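Local coordinates for protein AA9 family lytic polysaccharide monooxygenase B (PDB 5NNS) that oxidises the glycosidic bonds of cellulose at C1 with a single active-site copper and O2 or H2O2, so breaking up crystalline and amorphous polysaccharide, at residues A[36-41]-A[165-170]; A[73-78]-A[151-156]; A[106-111]-A[220-225]. One frame throughout, in Å; residues are numbered along the deposited sequence.

Contact 1: A[36-41]-A[165-170]; sequences YNPITD and QFYPEC
One face of the Y167 ring carries P38, whose CB sits 3.3 Å above the ring plane of Y167, shifted toward the rim. P38 CB lies 3.4 Å from Y167 CZ, a CH-pi contact over the face. The backbone O of Y36 comes to the edge of the same ring, 3.3 Å from Y167 CE1. Outside the two segments, W78 meets this tyrosine edge-to-face. At the F166 ring, the carbonyl O of I39 lies in the plane at the edge, 3.3 Å from F166 CD2. Extended beyond CG (chi2 179°), Q165 runs alongside P38, and P38 CB and Q165 CB are 3.5 Å apart. Y167 OH donates to Q165 OE1 over 2.8 Å, from above the amide carbonyl plane. This bond links the phenol to the glutamine and would limit the turning of both groups. The backbones pair once: I39 N gives to F166 O and F166 N to I39 O, both at 2.8 Å, a single antiparallel hydrogen-bonded bridge. Loop 36-41 is thereby tied to strand 165-170 beside the copper. Y167 belongs to the metal site with H1 and H80, the histidine brace with its axial tyrosine known from AA9 monooxygenases.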
loop_
_atom_site.group_PDB
_atom_site.type_symbol
_atom_site.label_atom_id
_atom_site.label_comp_id
_atom_site.label_asym_id
_atom_site.label_seq_id
_atom_site.Cartn_x
_atom_site.Cartn_y
_atom_site.Cartn_z
ATOM N N TYR A 36 -10.507 9.772 -5.398
ATOM C CA TYR A 36 -9.712 8.942 -6.311
ATOM C C TYR A 36 -8.342 9.542 -6.670
ATOM O O TYR A 36 -7.544 8.865 -7.300
ATOM C CB TYR A 36 -10.491 8.731 -7.618
ATOM C CG TYR A 36 -11.439 7.553 -7.642
ATOM C CD1 TYR A 36 -11.994 7.023 -6.476
ATOM C CD2 TYR A 36 -11.799 6.976 -8.852
ATOM C CE1 TYR A 36 -12.864 5.942 -6.525
ATOM C CE2 TYR A 36 -12.665 5.901 -8.903
ATOM C CZ TYR A 36 -13.195 5.393 -7.738
ATOM O OH TYR A 36 -14.055 4.335 -7.791
ATOM N N ASN A 37 -8.089 10.801 -6.300
ATOM C CA ASN A 37 -6.900 11.541 -6.722
ATOM C C ASN A 37 -5.621 11.048 -6.067
ATOM O O ASN A 37 -5.638 10.614 -4.906
ATOM C CB ASN A 37 -7.025 13.032 -6.371
ATOM C CG ASN A 37 -8.224 13.696 -7.015
ATOM O OD1 ASN A 37 -8.784 13.197 -7.986
ATOM N ND2 ASN A 37 -8.620 14.832 -6.470
ATOM N N PRO A 38 -4.499 11.149 -6.791
ATOM C CA PRO A 38 -3.229 10.773 -6.185
ATOM C C PRO A 38 -2.730 11.793 -5.164
ATOM O O PRO A 38 -3.104 12.970 -5.209
ATOM C CB PRO A 38 -2.266 10.735 -7.371
ATOM C CG PRO A 38 -2.846 11.685 -8.354
ATOM C CD PRO A 38 -4.337 11.585 -8.191
ATOM N N ILE A 39 -1.903 11.311 -4.248
ATOM C CA ILE A 39 -1.016 12.156 -3.459
ATOM C C ILE A 39 0.220 12.368 -4.332
ATOM O O ILE A 39 0.852 11.401 -4.750
ATOM C CB ILE A 39 -0.677 11.490 -2.106
ATOM C CG1 ILE A 39 -1.907 11.594 -1.195
ATOM C CG2 ILE A 39 0.565 12.123 -1.473
ATOM C CD1 ILE A 39 -1.843 10.810 0.091
ATOM N N THR A 40 0.536 13.630 -4.620
ATOM C CA THR A 40 1.627 13.996 -5.541
ATOM C C THR A 40 2.920 14.460 -4.849
ATOM O O THR A 40 3.973 14.511 -5.487
ATOM C CB THR A 40 1.168 15.100 -6.519
ATOM O OG1 THR A 40 0.692 16.228 -5.780
ATOM C CG2 THR A 40 0.038 14.592 -7.410
ATOM N N ASP A 41 2.836 14.820 -3.567
ATOM C CA ASP A 41 4.014 15.169 -2.781
ATOM C C ASP A 41 4.460 13.906 -2.051
ATOM O O ASP A 41 3.714 13.416 -1.200
ATOM C CB ASP A 41 3.680 16.280 -1.781
ATOM C CG ASP A 41 4.897 16.753 -0.975
ATOM O OD1 ASP A 41 6.030 16.241 -1.147
ATOM O OD2 ASP A 41 4.703 17.655 -0.136
ATOM N N GLN A 165 2.615 9.880 -8.641
ATOM C CA GLN A 165 1.248 9.754 -8.176
ATOM C C GLN A 165 1.165 8.549 -7.247
ATOM O O GLN A 165 1.161 7.400 -7.702
ATOM C CB GLN A 165 0.315 9.587 -9.358
ATOM C CG GLN A 165 0.202 10.840 -10.211
ATOM C CD GLN A 165 -0.724 10.658 -11.396
ATOM O OE1 GLN A 165 -1.492 9.695 -11.473
ATOM N NE2 GLN A 165 -0.649 11.586 -12.334
ATOM N N PHE A 166 1.126 8.836 -5.947
ATOM C CA PHE A 166 0.997 7.832 -4.909
ATOM C C PHE A 166 -0.482 7.606 -4.613
ATOM O O PHE A 166 -1.224 8.566 -4.385
ATOM C CB PHE A 166 1.709 8.297 -3.639
ATOM C CG PHE A 166 3.177 8.547 -3.829
ATOM C CD1 PHE A 166 4.094 7.518 -3.665
ATOM C CD2 PHE A 166 3.651 9.809 -4.174
ATOM C CE1 PHE A 166 5.452 7.742 -3.842
ATOM C CE2 PHE A 166 5.003 10.040 -4.345
ATOM C CZ PHE A 166 5.906 9.003 -4.182
ATOM N N TYR A 167 -0.903 6.342 -4.633
ATOM C CA TYR A 167 -2.285 5.959 -4.319
ATOM C C TYR A 167 -2.266 4.926 -3.194
ATOM O O TYR A 167 -2.210 3.722 -3.465
ATOM C CB TYR A 167 -2.969 5.359 -5.536
ATOM C CG TYR A 167 -3.137 6.289 -6.710
ATOM C CD1 TYR A 167 -4.226 7.151 -6.787
ATOM C CD2 TYR A 167 -2.228 6.278 -7.763
ATOM C CE1 TYR A 167 -4.396 7.984 -7.877
ATOM C CE2 TYR A 167 -2.385 7.109 -8.855
ATOM C CZ TYR A 167 -3.480 7.949 -8.915
ATOM O OH TYR A 167 -3.638 8.790 -9.981
ATOM N N PRO A 168 -2.287 5.391 -1.928
ATOM C CA PRO A 168 -2.232 4.489 -0.785
ATOM C C PRO A 168 -3.581 4.272 -0.116
ATOM O O PRO A 168 -4.356 5.210 0.001
ATOM C CB PRO A 168 -1.305 5.234 0.172
ATOM C CG PRO A 168 -1.595 6.673 -0.090
ATOM C CD PRO A 168 -2.113 6.793 -1.499
ATOM N N GLU A 169 -3.852 3.040 0.313
ATOM C CA GLU A 169 -4.954 2.757 1.243
ATOM C C GLU A 169 -4.472 1.842 2.359
ATOM O O GLU A 169 -3.491 1.115 2.191
ATOM C CB GLU A 169 -6.154 2.131 0.532
ATOM C CG GLU A 169 -7.095 3.127 -0.124
ATOM C CD GLU A 169 -6.582 3.674 -1.441
ATOM O OE1 GLU A 169 -6.120 2.876 -2.286
ATOM O OE2 GLU A 169 -6.661 4.907 -1.644
ATOM N N CYS A 170 -5.176 1.898 3.490
ATOM C CA CYS A 170 -4.844 1.125 4.692
ATOM C C CYS A 170 -6.025 0.306 5.181
ATOM O O CYS A 170 -7.164 0.756 5.104
ATOM C CB CYS A 170 -4.418 2.067 5.810
ATOM S SG CYS A 170 -2.808 2.824 5.531
#

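Contact 2: A[73-78]-A[151-156]; sequences AYWNQW and LRHELL. With NAG (2-acetamido-2-deoxy-beta-D-glucopyranose), chain D.
Strands 73-75 and 151-156 pass each other 9.7 Å apart at an angle of 37°, so side chains alone bridge the gap. A73 places its CB over the centre of the H153 ring, 3.4 Å above the plane and 3.4 Å from H153 NE2. Next along, W75 and L155 slide past each other in opposite directions. L155 CD1 comes to 3.2 Å from W75 NE1, a close approach. The far corner of the indole reaches the histidine, with W75 CH2 4.0 Å from H153 CB. W78 meets L155 tip to tip. W78 CG is anti to its backbone N (chi1 -175°), which sends the indole toward L155; L155 CD1 lies over one face of the W78 six-membered ring, 3.4 Å from W78 CE2. One methyl of L155 thus touches both indoles. An alanine in place of W75 would probably open a gap between L155 and H153, with L155 CD1 held on the W78 side alone and CD2 without its indole neighbour. L129 of helix 125-131 also packs on W75 and L155. Strand 73-75 belongs to the four-stranded antiparallel sheet, strand 151-156 to the six-stranded one. Their facing residues help fill the interior of the immunoglobulin-like beta sandwich of AA9 enzymes.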
loop_
_atom_site.group_PDB
_atom_site.type_symbol
_atom_site.label_atom_id
_atom_site.label_comp_id
_atom_site.label_asym_id
_atom_site.label_seq_id
_atom_site.Cartn_x
_atom_site.Cartn_y
_atom_site.Cartn_z
ATOM N N ALA A 73 -6.133 -7.452 -2.330
ATOM C CA ALA A 73 -6.749 -6.130 -2.424
ATOM C C ALA A 73 -7.333 -5.993 -3.817
ATOM O O ALA A 73 -6.689 -6.375 -4.799
ATOM C CB ALA A 73 -5.719 -5.041 -2.164
ATOM N N TYR A 74 -8.555 -5.467 -3.900
ATOM C CA TYR A 74 -9.234 -5.287 -5.183
ATOM C C TYR A 74 -9.385 -3.804 -5.488
ATOM O O TYR A 74 -9.805 -3.031 -4.621
ATOM C CB TYR A 74 -10.607 -5.955 -5.171
ATOM C CG TYR A 74 -10.577 -7.450 -4.967
ATOM C CD1 TYR A 74 -10.452 -8.332 -6.046
ATOM C CD2 TYR A 74 -10.705 -7.990 -3.693
ATOM C CE1 TYR A 74 -10.441 -9.714 -5.855
ATOM C CE2 TYR A 74 -10.694 -9.362 -3.489
ATOM C CZ TYR A 74 -10.562 -10.223 -4.565
ATOM O OH TYR A 74 -10.558 -11.580 -4.329
ATOM N N TRP A 75 -9.046 -3.420 -6.719
ATOM C CA TRP A 75 -9.185 -2.040 -7.185
ATOM C C TRP A 75 -10.414 -1.874 -8.078
ATOM O O TRP A 75 -11.055 -2.854 -8.482
ATOM C CB TRP A 75 -7.936 -1.599 -7.962
ATOM C CG TRP A 75 -6.800 -1.127 -7.110
ATOM C CD1 TRP A 75 -6.413 0.168 -6.901
ATOM C CD2 TRP A 75 -5.886 -1.943 -6.370
ATOM N NE1 TRP A 75 -5.320 0.209 -6.071
ATOM C CE2 TRP A 75 -4.975 -1.073 -5.728
ATOM C CE3 TRP A 75 -5.749 -3.324 -6.185
ATOM C CZ2 TRP A 75 -3.940 -1.541 -4.911
ATOM C CZ3 TRP A 75 -4.714 -3.792 -5.365
ATOM C CH2 TRP A 75 -3.825 -2.899 -4.746
ATOM N N ASN A 76 -10.725 -0.615 -8.374
ATOM C CA ASN A 76 -11.554 -0.256 -9.525
ATOM C C ASN A 76 -10.877 -0.723 -10.822
ATOM O O ASN A 76 -9.752 -1.234 -10.802
ATOM C CB ASN A 76 -11.776 1.262 -9.574
ATOM C CG ASN A 76 -10.472 2.052 -9.604
ATOM O OD1 ASN A 76 -9.613 1.879 -8.736
ATOM N ND2 ASN A 76 -10.326 2.929 -10.588
ATOM N N GLN A 77 -11.554 -0.544 -11.950
ATOM C CA GLN A 77 -10.914 -0.772 -13.257
ATOM C C GLN A 77 -9.791 0.249 -13.443
ATOM O O GLN A 77 -10.011 1.357 -13.945
ATOM C CB GLN A 77 -11.932 -0.712 -14.383
ATOM C CG GLN A 77 -12.872 -1.908 -14.354
ATOM C CD GLN A 77 -13.948 -1.854 -15.409
ATOM O OE1 GLN A 77 -14.173 -0.821 -16.041
ATOM N NE2 GLN A 77 -14.623 -2.978 -15.610
ATOM N N TRP A 78 -8.598 -0.150 -12.998
ATOM C CA TRP A 78 -7.471 0.750 -12.805
ATOM C C TRP A 78 -6.938 1.224 -14.160
ATOM O O TRP A 78 -6.630 0.387 -15.024
ATOM C CB TRP A 78 -6.377 0.058 -11.988
ATOM C CG TRP A 78 -5.235 0.945 -11.640
ATOM C CD1 TRP A 78 -3.976 0.867 -12.122
ATOM C CD2 TRP A 78 -5.255 2.052 -10.735
ATOM N NE1 TRP A 78 -3.198 1.869 -11.591
ATOM C CE2 TRP A 78 -3.964 2.611 -10.733
ATOM C CE3 TRP A 78 -6.246 2.639 -9.944
ATOM C CZ2 TRP A 78 -3.627 3.725 -9.952
ATOM C CZ3 TRP A 78 -5.912 3.739 -9.170
ATOM C CH2 TRP A 78 -4.616 4.274 -9.186
ATOM N N LEU A 151 -2.368 -2.914 7.246
ATOM C CA LEU A 151 -1.947 -3.479 5.966
ATOM C C LEU A 151 -2.169 -2.405 4.915
ATOM O O LEU A 151 -3.303 -1.957 4.719
ATOM C CB LEU A 151 -2.782 -4.711 5.609
ATOM C CG LEU A 151 -2.539 -5.353 4.233
ATOM C CD1 LEU A 151 -1.145 -5.955 4.183
ATOM C CD2 LEU A 151 -3.599 -6.405 3.921
ATOM N N ARG A 152 -1.095 -2.031 4.222
ATOM C CA ARG A 152 -1.074 -0.858 3.362
ATOM C C ARG A 152 -0.736 -1.255 1.924
ATOM O O ARG A 152 0.314 -1.859 1.688
ATOM C CB ARG A 152 -0.043 0.143 3.904
ATOM C CG ARG A 152 0.363 1.255 2.941
ATOM C CD ARG A 152 1.224 2.297 3.621
ATOM N NE ARG A 152 1.248 3.553 2.874
ATOM C CZ ARG A 152 2.085 3.850 1.878
ATOM N NH1 ARG A 152 3.007 2.983 1.464
ATOM N NH2 ARG A 152 1.998 5.039 1.291
ATOM N N HIS A 153 -1.615 -0.908 0.977
ATOM C CA HIS A 153 -1.350 -1.108 -0.459
ATOM C C HIS A 153 -1.080 0.233 -1.112
ATOM O O HIS A 153 -1.764 1.213 -0.817
ATOM C CB HIS A 153 -2.525 -1.793 -1.154
ATOM C CG HIS A 153 -2.722 -3.211 -0.731
ATOM N ND1 HIS A 153 -3.356 -3.553 0.441
ATOM C CD2 HIS A 153 -2.347 -4.376 -1.311
ATOM C CE1 HIS A 153 -3.368 -4.870 0.565
ATOM N NE2 HIS A 153 -2.768 -5.394 -0.488
ATOM N N GLU A 154 -0.093 0.262 -2.009
ATOM C CA GLU A 154 0.327 1.486 -2.661
ATOM C C GLU A 154 0.658 1.263 -4.128
ATOM O O GLU A 154 1.381 0.320 -4.485
ATOM C CB GLU A 154 1.538 2.081 -1.952
ATOM C CG GLU A 154 1.923 3.461 -2.460
ATOM C CD GLU A 154 3.007 4.115 -1.632
ATOM O OE1 GLU A 154 3.935 3.410 -1.171
ATOM O OE2 GLU A 154 2.922 5.344 -1.420
ATOM N N LEU A 155 0.121 2.149 -4.962
ATOM C CA LEU A 155 0.452 2.207 -6.375
ATOM C C LEU A 155 1.166 3.511 -6.613
ATOM O O LEU A 155 0.709 4.563 -6.160
ATOM C CB LEU A 155 -0.812 2.141 -7.225
ATOM C CG LEU A 155 -1.713 0.921 -7.015
ATOM C CD1 LEU A 155 -2.850 0.928 -8.027
ATOM C CD2 LEU A 155 -0.945 -0.388 -7.106
ATOM N N LEU A 156 2.299 3.439 -7.300
ATOM C CA LEU A 156 3.060 4.619 -7.675
ATOM C C LEU A 156 3.018 4.689 -9.192
ATOM O O LEU A 156 3.792 4.020 -9.864
ATOM C CB LEU A 156 4.496 4.532 -7.146
ATOM C CG LEU A 156 5.520 5.552 -7.663
ATOM C CD1 LEU A 156 4.999 6.977 -7.561
ATOM C CD2 LEU A 156 6.855 5.400 -6.942
HETATM C C1 NAG D . -12.798 -9.864 -9.800
HETATM C C2 NAG D . -13.241 -11.152 -9.116
HETATM C C3 NAG D . -14.613 -10.998 -8.478
HETATM C C4 NAG D . -14.689 -9.762 -7.577
HETATM C C5 NAG D . -14.134 -8.533 -8.294
HETATM C C6 NAG D . -14.029 -7.344 -7.344
HETATM C C7 NAG D . -12.333 -13.226 -10.127
HETATM C C8 NAG D . -12.551 -14.267 -11.186
HETATM N N2 NAG D . -13.264 -12.258 -10.069
HETATM O O3 NAG D . -14.863 -12.184 -7.714
HETATM O O4 NAG D . -16.047 -9.509 -7.196
HETATM O O5 NAG D . -12.834 -8.815 -8.834
HETATM O O6 NAG D . -13.587 -6.193 -8.069
HETATM O O7 NAG D . -11.365 -13.292 -9.384
#

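Contact 3: A[106-111]-A[220-225]; sequences WFKINQ and PAVWQG. With AKR (acrylic acid), chain N.
W223 and K108 make the one direct backbone hydrogen bond between the C-terminal tail 220-225 and strand 106-111: W223 N gives to K108 O over 2.7 Å, nearly along the C=O axis. The CA of V222 adds a CA-H...O contact to the same oxygen. A water takes the N-H of K108 at 2.7 Å from its N and gives to A221 O, so this second link is indirect.

The polar end of K108 makes another group of bonds. The chain leaves with CG anti to the backbone N and bends at chi3 (-75°), which carries CE to within 3.3 Å of P220 O. NZ donates to P220 O over 2.8 Å, in the plane of that carbonyl. It also donates to Q111 OE1 over 2.8 Å, from a position tilted out of the amide plane. P218 O is a further acceptor. Q111 turns its other end to acrylic acid: its NE2 donates to OXT of the ligand at 2.7 Å.

Van der Waals contacts surround these bonds. V222 splits its two methyls: CG1 rests 3.3 Å from I109 O, while CG2 touches Q111 at CG and NE2. Farther along, the contact is apolar: the rings of F107 and W223 cross obliquely with planes at 84°, and F107 CE2 is 3.9 Å from W223 CE3.

Three protein oxygens thus share the buried amino group of K108. They would stabilise its positive charge, which probably also helps draw the ligand carboxylate to this pocket, although NZ itself makes no direct bond to OXT.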
loop_
_atom_site.group_PDB
_atom_site.type_symbol
_atom_site.label_atom_id
_atom_site.label_comp_id
_atom_site.label_asym_id
_atom_site.label_seq_id
_atom_site.Cartn_x
_atom_site.Cartn_y
_atom_site.Cartn_z
ATOM N N TRP A 106 6.857 1.418 9.373
ATOM C CA TRP A 106 6.362 0.656 8.226
ATOM C C TRP A 106 7.440 -0.234 7.654
ATOM O O TRP A 106 8.564 0.222 7.433
ATOM C CB TRP A 106 5.873 1.607 7.134
ATOM C CG TRP A 106 4.768 2.451 7.605
ATOM C CD1 TRP A 106 4.868 3.674 8.199
ATOM C CD2 TRP A 106 3.376 2.132 7.567
ATOM N NE1 TRP A 106 3.617 4.153 8.513
ATOM C CE2 TRP A 106 2.683 3.219 8.144
ATOM C CE3 TRP A 106 2.643 1.036 7.093
ATOM C CZ2 TRP A 106 1.291 3.246 8.258
ATOM C CZ3 TRP A 106 1.251 1.062 7.203
ATOM C CH2 TRP A 106 0.593 2.160 7.785
ATOM N N PHE A 107 7.080 -1.493 7.395
ATOM C CA PHE A 107 7.943 -2.432 6.681
ATOM C C PHE A 107 7.219 -2.976 5.449
ATOM O O PHE A 107 5.996 -3.125 5.442
ATOM C CB PHE A 107 8.433 -3.571 7.593
ATOM C CG PHE A 107 7.334 -4.400 8.205
ATOM C CD1 PHE A 107 6.696 -3.985 9.377
ATOM C CD2 PHE A 107 6.948 -5.606 7.630
ATOM C CE1 PHE A 107 5.682 -4.747 9.942
ATOM C CE2 PHE A 107 5.934 -6.375 8.197
ATOM C CZ PHE A 107 5.303 -5.943 9.355
ATOM N N LYS A 108 8.004 -3.283 4.425
ATOM C CA LYS A 108 7.513 -3.707 3.120
ATOM C C LYS A 108 7.524 -5.241 3.022
ATOM O O LYS A 108 8.560 -5.868 3.240
ATOM C CB LYS A 108 8.418 -3.103 2.058
ATOM C CG LYS A 108 7.872 -3.138 0.648
ATOM C CD LYS A 108 8.893 -2.605 -0.345
ATOM C CE LYS A 108 9.033 -1.086 -0.297
ATOM N NZ LYS A 108 10.105 -0.594 -1.209
ATOM N N ILE A 109 6.368 -5.838 2.724
ATOM C CA ILE A 109 6.263 -7.307 2.595
ATOM C C ILE A 109 6.245 -7.806 1.152
ATOM O O ILE A 109 6.511 -8.981 0.905
ATOM C CB ILE A 109 5.052 -7.898 3.363
ATOM C CG1 ILE A 109 3.715 -7.341 2.853
ATOM C CG2 ILE A 109 5.221 -7.665 4.859
ATOM C CD1 ILE A 109 2.523 -8.159 3.308
ATOM N N ASN A 110 5.927 -6.923 0.205
ATOM C CA ASN A 110 5.871 -7.302 -1.198
ATOM C C ASN A 110 5.992 -6.076 -2.090
ATOM O O ASN A 110 5.430 -5.026 -1.787
ATOM C CB ASN A 110 4.558 -8.042 -1.486
ATOM C CG ASN A 110 4.401 -8.409 -2.953
ATOM O OD1 ASN A 110 3.625 -7.788 -3.667
ATOM N ND2 ASN A 110 5.156 -9.400 -3.410
ATOM N N GLN A 111 6.738 -6.208 -3.179
ATOM C CA GLN A 111 6.701 -5.218 -4.246
ATOM C C GLN A 111 7.036 -5.858 -5.580
ATOM O O GLN A 111 7.730 -6.876 -5.631
ATOM C CB GLN A 111 7.682 -4.079 -3.968
ATOM C CG GLN A 111 9.148 -4.494 -4.035
ATOM C CD GLN A 111 10.091 -3.410 -3.584
ATOM O OE1 GLN A 111 9.680 -2.269 -3.355
ATOM N NE2 GLN A 111 11.376 -3.744 -3.486
ATOM N N PRO A 220 12.098 0.980 1.473
ATOM C CA PRO A 220 13.070 0.001 1.966
ATOM C C PRO A 220 13.057 -1.325 1.203
ATOM O O PRO A 220 12.225 -1.541 0.316
ATOM C CB PRO A 220 12.631 -0.210 3.422
ATOM C CG PRO A 220 11.158 -0.023 3.383
ATOM C CD PRO A 220 10.936 1.082 2.375
ATOM N N ALA A 221 13.990 -2.203 1.564
ATOM C CA ALA A 221 13.991 -3.576 1.068
ATOM C C ALA A 221 12.770 -4.317 1.606
ATOM O O ALA A 221 12.148 -3.895 2.594
ATOM C CB ALA A 221 15.270 -4.299 1.469
ATOM N N VAL A 222 12.435 -5.413 0.930
ATOM C CA VAL A 222 11.291 -6.239 1.295
ATOM C C VAL A 222 11.675 -7.187 2.431
ATOM O O VAL A 222 12.720 -7.842 2.382
ATOM C CB VAL A 222 10.763 -7.030 0.079
ATOM C CG1 VAL A 222 9.625 -7.967 0.473
ATOM C CG2 VAL A 222 10.295 -6.066 -1.000
ATOM N N TRP A 223 10.822 -7.237 3.452
ATOM C CA TRP A 223 10.966 -8.158 4.572
ATOM C C TRP A 223 9.974 -9.314 4.402
ATOM O O TRP A 223 8.778 -9.155 4.647
ATOM C CB TRP A 223 10.748 -7.426 5.896
ATOM C CG TRP A 223 11.072 -8.263 7.093
ATOM C CD1 TRP A 223 12.315 -8.548 7.588
ATOM C CD2 TRP A 223 10.137 -8.927 7.950
ATOM N NE1 TRP A 223 12.211 -9.351 8.701
ATOM C CE2 TRP A 223 10.886 -9.599 8.946
ATOM C CE3 TRP A 223 8.739 -9.019 7.977
ATOM C CZ2 TRP A 223 10.281 -10.346 9.962
ATOM C CZ3 TRP A 223 8.137 -9.770 8.977
ATOM C CH2 TRP A 223 8.908 -10.422 9.959
ATOM N N GLN A 224 10.490 -10.467 3.976
ATOM C CA GLN A 224 9.685 -11.674 3.761
ATOM C C GLN A 224 9.477 -12.566 5.001
ATOM O O GLN A 224 8.793 -13.583 4.907
ATOM C CB GLN A 224 10.268 -12.493 2.604
ATOM C CG GLN A 224 9.955 -11.892 1.244
ATOM C CD GLN A 224 10.597 -12.645 0.107
ATOM O OE1 GLN A 224 11.811 -12.663 -0.017
ATOM N NE2 GLN A 224 9.779 -13.266 -0.738
ATOM N N GLY A 225 10.050 -12.191 6.147
ATOM C CA GLY A 225 9.852 -12.920 7.409
ATOM C C GLY A 225 11.138 -13.104 8.186
ATOM O O GLY A 225 12.227 -13.074 7.610
HETATM C CA AKR N . 14.933 -2.658 -3.247
HETATM C CB AKR N . 16.235 -2.699 -3.009
HETATM C C AKR N . 14.092 -1.522 -2.795
HETATM O O AKR N . 14.608 -0.569 -2.173
HETATM O OXT AKR N . 12.867 -1.525 -3.043
HETATM O O HOH W 1 10.704 -3.091 4.793
#

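Contacts 1 and 2 lie 10 Å apart between centres and join directly. Their strands 165-170 and 151-156 are neighbours in one sheet, with Y167 N 2.8 Å from L155 O and E169 N 3.0 Å from H153 O, both probable hydrogen bonds. Near the copper, Y167 CD2 packs 3.4 Å from W78 CH2. The Y167 side chain comes to about 3 Å of the metal and that of W78 to about 5 Å, so W78 of contact 2 probably acts as a second-shell residue behind Y167. Contact 3 is remote, its centre about 19 Å from contact 1 and 17 Å from contact 2. W106 still reaches both, packing on R152 and C170. The acrylic acid bound at contact 3 lies away from the copper site.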